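Local atomic coordinates of putative laminarinase (Phanerochaete chrysosporium, PDB entry 2W39), a protein that probably hydrolyses beta-glucans such as laminarin and lichenin, as an extracellular family 16 glycoside hydrolase of a white-rot fungus. Residues A[171-176]-A[180-185]; A[186-191]-A[197-202]. All coordinates share one frame; numbering follows the deposited sequence.

Contact 1: residues A[171-176]-A[180-185]; sequences TANSYG and NANGGG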
loop_
_atom_site.group_PDB
_atom_site.type_symbol
_atom_site.label_atom_id
_atom_site.label_comp_id
_atom_site.label_asym_id
_atom_site.label_seq_id
_atom_site.Cartn_x
_atom_site.Cartn_y
_atom_site.Cartn_z
ATOM N N THR A 171 16.099 1.714 2.948
ATOM C CA THR A 171 16.173 2.199 4.336
ATOM C C THR A 171 15.092 1.609 5.225
ATOM O O THR A 171 13.972 1.322 4.789
ATOM C CB THR A 171 16.116 3.738 4.448
ATOM O OG1 THR A 171 14.825 4.201 4.033
ATOM C CG2 THR A 171 17.229 4.414 3.621
ATOM N N ALA A 172 15.418 1.468 6.510
ATOM C CA ALA A 172 14.467 0.964 7.494
ATOM C C ALA A 172 13.243 1.867 7.628
ATOM O O ALA A 172 12.122 1.373 7.815
ATOM C CB ALA A 172 15.128 0.786 8.835
ATOM N N ASN A 173 13.452 3.177 7.523
ATOM C CA ASN A 173 12.381 4.133 7.765
ATOM C C ASN A 173 11.382 4.222 6.614
ATOM O O ASN A 173 10.468 5.028 6.651
ATOM C CB ASN A 173 12.934 5.502 8.175
ATOM C CG ASN A 173 13.697 6.204 7.055
ATOM O OD1 ASN A 173 13.662 5.790 5.887
ATOM N ND2 ASN A 173 14.393 7.281 7.408
ATOM N N SER A 174 11.542 3.349 5.618
ATOM C CA SER A 174 10.522 3.149 4.598
ATOM C C SER A 174 9.283 2.434 5.102
ATOM O O SER A 174 8.256 2.441 4.407
ATOM C CB SER A 174 11.102 2.347 3.427
ATOM O OG SER A 174 11.459 1.011 3.802
ATOM N N TYR A 175 9.344 1.812 6.284
ATOM C CA TYR A 175 8.245 0.946 6.688
ATOM C C TYR A 175 8.159 0.803 8.204
ATOM O O TYR A 175 9.170 0.891 8.908
ATOM C CB TYR A 175 8.447 -0.466 6.058
ATOM C CG TYR A 175 7.242 -1.343 6.230
ATOM C CD1 TYR A 175 6.140 -1.192 5.383
ATOM C CD2 TYR A 175 7.145 -2.249 7.286
ATOM C CE1 TYR A 175 4.965 -1.919 5.580
ATOM C CE2 TYR A 175 5.978 -2.991 7.489
ATOM C CZ TYR A 175 4.897 -2.812 6.639
ATOM O OH TYR A 175 3.731 -3.502 6.820
ATOM N N GLY A 176 6.948 0.556 8.688
ATOM C CA GLY A 176 6.769 -0.016 10.011
ATOM C C GLY A 176 7.023 0.958 11.138
ATOM O O GLY A 176 6.947 2.183 10.966
ATOM N N ASN A 180 7.095 5.080 11.294
ATOM C CA ASN A 180 6.213 5.830 12.176
ATOM C C ASN A 180 6.977 6.741 13.137
ATOM O O ASN A 180 6.578 7.888 13.384
ATOM C CB ASN A 180 5.292 4.876 12.928
ATOM C CG ASN A 180 4.249 4.262 12.020
ATOM O OD1 ASN A 180 3.910 4.843 10.979
ATOM N ND2 ASN A 180 3.731 3.097 12.393
ATOM N N ALA A 181 8.081 6.227 13.679
ATOM C CA ALA A 181 8.908 7.025 14.594
ATOM C C ALA A 181 9.474 8.271 13.914
ATOM O O ALA A 181 9.728 9.294 14.566
ATOM C CB ALA A 181 10.040 6.155 15.122
ATOM N N ASN A 182 9.686 8.166 12.612
ATOM C CA ASN A 182 10.241 9.240 11.803
ATOM C C ASN A 182 9.176 10.198 11.257
ATOM O O ASN A 182 9.513 11.117 10.509
ATOM C CB ASN A 182 11.062 8.629 10.662
ATOM C CG ASN A 182 12.090 9.586 10.110
ATOM O OD1 ASN A 182 12.812 10.251 10.863
ATOM N ND2 ASN A 182 12.180 9.664 8.781
ATOM N N GLY A 183 7.899 9.988 11.598
ATOM C CA GLY A 183 6.831 10.831 11.063
ATOM C C GLY A 183 6.408 10.492 9.644
ATOM O O GLY A 183 5.790 11.321 8.969
ATOM N N GLY A 184 6.745 9.297 9.186
ATOM C CA GLY A 184 6.277 8.809 7.896
ATOM C C GLY A 184 7.069 9.403 6.757
ATOM O O GLY A 184 8.307 9.471 6.809
ATOM N N GLY A 185 6.376 9.848 5.710
ATOM C CA GLY A 185 7.037 10.360 4.520
ATOM C C GLY A 185 6.115 10.301 3.330
ATOM O O GLY A 185 4.895 10.199 3.474
HETATM O O HOH W 1 10.456 7.792 7.358
#
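The carboxamides of Asn-173 and Asn-182 meet with their planes 15° apart, Asn-182 ND2 lying above the plane of the Asn-173 amide and off its nitrogen end, 3.5 Å from Asn-173 ND2. This is van der Waals packing of two amide nitrogens. The Asn-180 amide has Gly-176 O over one face, 3.6 Å from Asn-180 CG and in packing contact alone; the polar partners of Asn-180 ND2 are Met-92 O and Gln-94 OE1, to which it donates. These contacts span helix 176-181, from the short 3-10 turn before it to the Schellman motif that ends it, where Gly-183 takes positive phi and its N bonds back to Asn-180 O. The backbone bond from Asn-180 N to Gly-176 O, 2.9 Å, joins the two segments directly.

A single water ties the two ends together. It donates to Asn-173 O and to Gly-184 O and accepts from Asn-182 ND2 at 2.9 Å. With CG anti to the backbone nitrogen (chi1 -158°), the Asn-182 side chain turns in toward this water, and its ND2 also donates to Asn-204 OD1, which should fix the rotation of the amide. Pro-202 of strand 195-202 touches the side chains of both Asn-173 and Asn-182. The 3-10 turn is knotted from within: Thr-171 O accepts from both the N and the OG of Ser-174, and Ser-174 OG in turn is held by Asn-128 N. The Asn-173 amide is steadied through its oxygen, where Thr-171 OG1 donates to OD1 at 2.7 Å, tilted 34° from the carbonyl plane.

Contact 2: residues A[186-191]-A[197-202]; sequences WYAMER and KVWFFP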
loop_
_atom_site.group_PDB
_atom_site.type_symbol
_atom_site.label_atom_id
_atom_site.label_comp_id
_atom_site.label_asym_id
_atom_site.label_seq_id
_atom_site.Cartn_x
_atom_site.Cartn_y
_atom_site.Cartn_z
ATOM N N TRP A 186 6.719 10.389 2.151
ATOM C CA TRP A 186 5.975 10.458 0.901
ATOM C C TRP A 186 6.320 9.264 0.040
ATOM O O TRP A 186 7.497 8.886 -0.114
ATOM C CB TRP A 186 6.325 11.714 0.110
ATOM C CG TRP A 186 5.957 12.999 0.773
ATOM C CD1 TRP A 186 4.788 13.696 0.598
ATOM C CD2 TRP A 186 6.759 13.764 1.678
ATOM N NE1 TRP A 186 4.819 14.848 1.343
ATOM C CE2 TRP A 186 6.012 14.916 2.016
ATOM C CE3 TRP A 186 8.035 13.583 2.245
ATOM C CZ2 TRP A 186 6.501 15.904 2.884
ATOM C CZ3 TRP A 186 8.528 14.581 3.103
ATOM C CH2 TRP A 186 7.754 15.724 3.414
ATOM N N TYR A 187 5.287 8.649 -0.520
ATOM C CA TYR A 187 5.438 7.643 -1.578
ATOM C C TYR A 187 4.837 8.211 -2.840
ATOM O O TYR A 187 3.701 8.708 -2.823
ATOM C CB TYR A 187 4.732 6.341 -1.203
ATOM C CG TYR A 187 5.608 5.425 -0.374
ATOM C CD1 TYR A 187 5.572 5.436 1.023
ATOM C CD2 TYR A 187 6.495 4.550 -1.011
ATOM C CE1 TYR A 187 6.399 4.573 1.761
ATOM C CE2 TYR A 187 7.333 3.718 -0.280
ATOM C CZ TYR A 187 7.273 3.737 1.097
ATOM O OH TYR A 187 8.129 2.902 1.768
ATOM N N ALA A 188 5.566 8.112 -3.950
ATOM C CA ALA A 188 5.054 8.554 -5.252
ATOM C C ALA A 188 5.251 7.424 -6.245
ATOM O O ALA A 188 6.278 6.740 -6.234
ATOM C CB ALA A 188 5.772 9.807 -5.714
ATOM N N MET A 189 4.269 7.231 -7.116
ATOM C CA MET A 189 4.340 6.182 -8.130
ATOM C C MET A 189 3.983 6.808 -9.462
ATOM O O MET A 189 2.922 7.432 -9.575
ATOM C CB MET A 189 3.390 5.035 -7.757
ATOM C CG MET A 189 3.458 3.778 -8.626
ATOM S SD MET A 189 2.751 3.965 -10.285
ATOM C CE MET A 189 1.032 4.261 -9.899
ATOM N N GLU A 190 4.881 6.678 -10.443
ATOM C CA GLU A 190 4.625 7.075 -11.819
ATOM C C GLU A 190 4.461 5.833 -12.674
ATOM O O GLU A 190 5.332 4.960 -12.693
ATOM C CB GLU A 190 5.771 7.943 -12.361
ATOM C CG GLU A 190 5.575 8.323 -13.835
ATOM C CD GLU A 190 6.706 9.127 -14.432
ATOM O OE1 GLU A 190 7.785 9.187 -13.820
ATOM O OE2 GLU A 190 6.506 9.678 -15.546
ATOM N N ARG A 191 3.342 5.771 -13.396
ATOM C CA ARG A 191 3.085 4.686 -14.336
ATOM C C ARG A 191 2.901 5.290 -15.724
ATOM O O ARG A 191 2.073 6.174 -15.940
ATOM C CB ARG A 191 1.813 3.931 -13.949
ATOM C CG ARG A 191 1.358 2.972 -15.038
ATOM C CD ARG A 191 0.179 2.110 -14.624
ATOM N NE ARG A 191 -0.524 1.662 -15.821
ATOM C CZ ARG A 191 -1.798 1.287 -15.832
ATOM N NH1 ARG A 191 -2.468 1.165 -14.694
ATOM N NH2 ARG A 191 -2.385 1.012 -16.987
ATOM N N LYS A 197 7.546 3.391 -11.773
ATOM C CA LYS A 197 8.554 3.829 -10.803
ATOM C C LYS A 197 7.877 4.138 -9.482
ATOM O O LYS A 197 6.768 4.689 -9.461
ATOM C CB LYS A 197 9.274 5.095 -11.277
ATOM C CG LYS A 197 10.231 4.860 -12.441
ATOM C CD LYS A 197 10.805 6.152 -12.989
ATOM C CE LYS A 197 11.641 5.870 -14.238
ATOM N NZ LYS A 197 12.192 7.122 -14.830
ATOM N N VAL A 198 8.550 3.816 -8.381
ATOM C CA VAL A 198 8.121 4.256 -7.060
ATOM C C VAL A 198 9.292 4.986 -6.408
ATOM O O VAL A 198 10.431 4.497 -6.449
ATOM C CB VAL A 198 7.683 3.074 -6.153
ATOM C CG1 VAL A 198 7.275 3.551 -4.771
ATOM C CG2 VAL A 198 6.544 2.276 -6.777
ATOM N N TRP A 199 8.984 6.128 -5.794
ATOM C CA TRP A 199 9.958 6.836 -4.961
ATOM C C TRP A 199 9.443 6.864 -3.528
ATOM O O TRP A 199 8.254 7.145 -3.297
ATOM C CB TRP A 199 10.099 8.297 -5.378
ATOM C CG TRP A 199 10.702 8.589 -6.711
ATOM C CD1 TRP A 199 11.983 9.000 -6.954
ATOM C CD2 TRP A 199 10.033 8.566 -7.982
ATOM N NE1 TRP A 199 12.160 9.218 -8.305
ATOM C CE2 TRP A 199 10.980 8.958 -8.956
ATOM C CE3 TRP A 199 8.720 8.263 -8.387
ATOM C CZ2 TRP A 199 10.655 9.070 -10.317
ATOM C CZ3 TRP A 199 8.402 8.369 -9.728
ATOM C CH2 TRP A 199 9.363 8.768 -10.678
ATOM N N PHE A 200 10.345 6.634 -2.574
ATOM C CA PHE A 200 10.079 6.921 -1.185
ATOM C C PHE A 200 10.994 8.031 -0.692
ATOM O O PHE A 200 12.200 7.945 -0.884
ATOM C CB PHE A 200 10.322 5.692 -0.299
ATOM C CG PHE A 200 10.236 6.026 1.157
ATOM C CD1 PHE A 200 9.057 6.559 1.684
ATOM C CD2 PHE A 200 11.348 5.905 1.988
ATOM C CE1 PHE A 200 8.979 6.924 3.015
ATOM C CE2 PHE A 200 11.249 6.292 3.345
ATOM C CZ PHE A 200 10.066 6.784 3.816
ATOM N N PHE A 201 10.424 9.036 -0.024
ATOM C CA PHE A 201 11.187 10.075 0.678
ATOM C C PHE A 201 10.738 10.144 2.124
ATOM O O PHE A 201 9.570 10.381 2.388
ATOM C CB PHE A 201 11.013 11.443 0.018
ATOM C CG PHE A 201 11.641 11.512 -1.333
ATOM C CD1 PHE A 201 10.894 11.261 -2.473
ATOM C CD2 PHE A 201 13.001 11.755 -1.465
ATOM C CE1 PHE A 201 11.494 11.269 -3.730
ATOM C CE2 PHE A 201 13.592 11.774 -2.709
ATOM C CZ PHE A 201 12.842 11.528 -3.838
ATOM N N PRO A 202 11.668 9.919 3.068
ATOM C CA PRO A 202 11.416 10.114 4.499
ATOM C C PRO A 202 10.885 11.509 4.830
ATOM O O PRO A 202 11.220 12.489 4.145
ATOM C CB PRO A 202 12.809 9.919 5.114
ATOM C CG PRO A 202 13.476 8.941 4.175
ATOM C CD PRO A 202 13.032 9.410 2.820
HETATM O O HOH W 2 10.405 9.329 -14.685
#
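Tyr-187 and Phe-200 face each other as a non-hydrogen-bonded pair, their rings overlapping obliquely with planes 31° apart and centroids separated by 4.7 Å. Phe-200 holds CG anti to the backbone N (chi1 172°) and Tyr-187 holds CG beside its own (chi1 -86°), which brings the rings over one another. Phe-200 CD1 sits over one Tyr-187 face toward the rim, 3.3 Å from Tyr-187 CE1, while Val-198 CG1 comes up in plane at the ring edge. Further along this side, Val-198 CG2 packs on Met-189 CG at 3.9 Å. On the other side, Glu-190 runs extended beside the Trp-199 indole: its CB meets the ring edge at CZ3 (3.7 Å), and OE1 approaches Trp-199 CH2 at 3.5 Å. The backbones form an antiparallel beta hairpin of the GH16 sandwich, joined by six hydrogen bonds in the alternating pairs Trp-186 with Phe-201, Ala-188 with Trp-199 and Glu-190 with Lys-197. Tyr-187, Met-189 and Val-198 press against Ile-118 of strand 115-120 in the opposing sheet. Trp-199 is held by NE1 donating to Gly-225 O and by an edge-to-face contact with Trp-224. The Glu-190 carboxylate is gripped at OE2 by Tyr-3 OH and at OE1 by Thr-221 OG1; a water joins OE1 to Lys-197 NZ, bridging opposite charges 5.0 Å apart.

The two contacts follow one another along the chain, contact 1 closing at Gly-185, where strand 185-191 starts, just before contact 2 opens. Their centres lie 14 Å apart, yet they touch: Tyr-187 OH probably hydrogen-bonds to Ser-174 O at 2.7 Å, and the Phe-200 ring packs by CE2 on Ser-174 CA. The turn ahead of helix 176-181 thus rests on the open end of hairpin 185-202, away from its turn. Strand 185-191 also pairs with strand 83-89 in the same antiparallel sheet. The hairpin side bearing Tyr-187 faces strand 115-120 of the other sheet, whose Glu-115, Asp-117 and Glu-120 line the sugar-binding pocket, so contact 2 lies in the sandwich core behind that site.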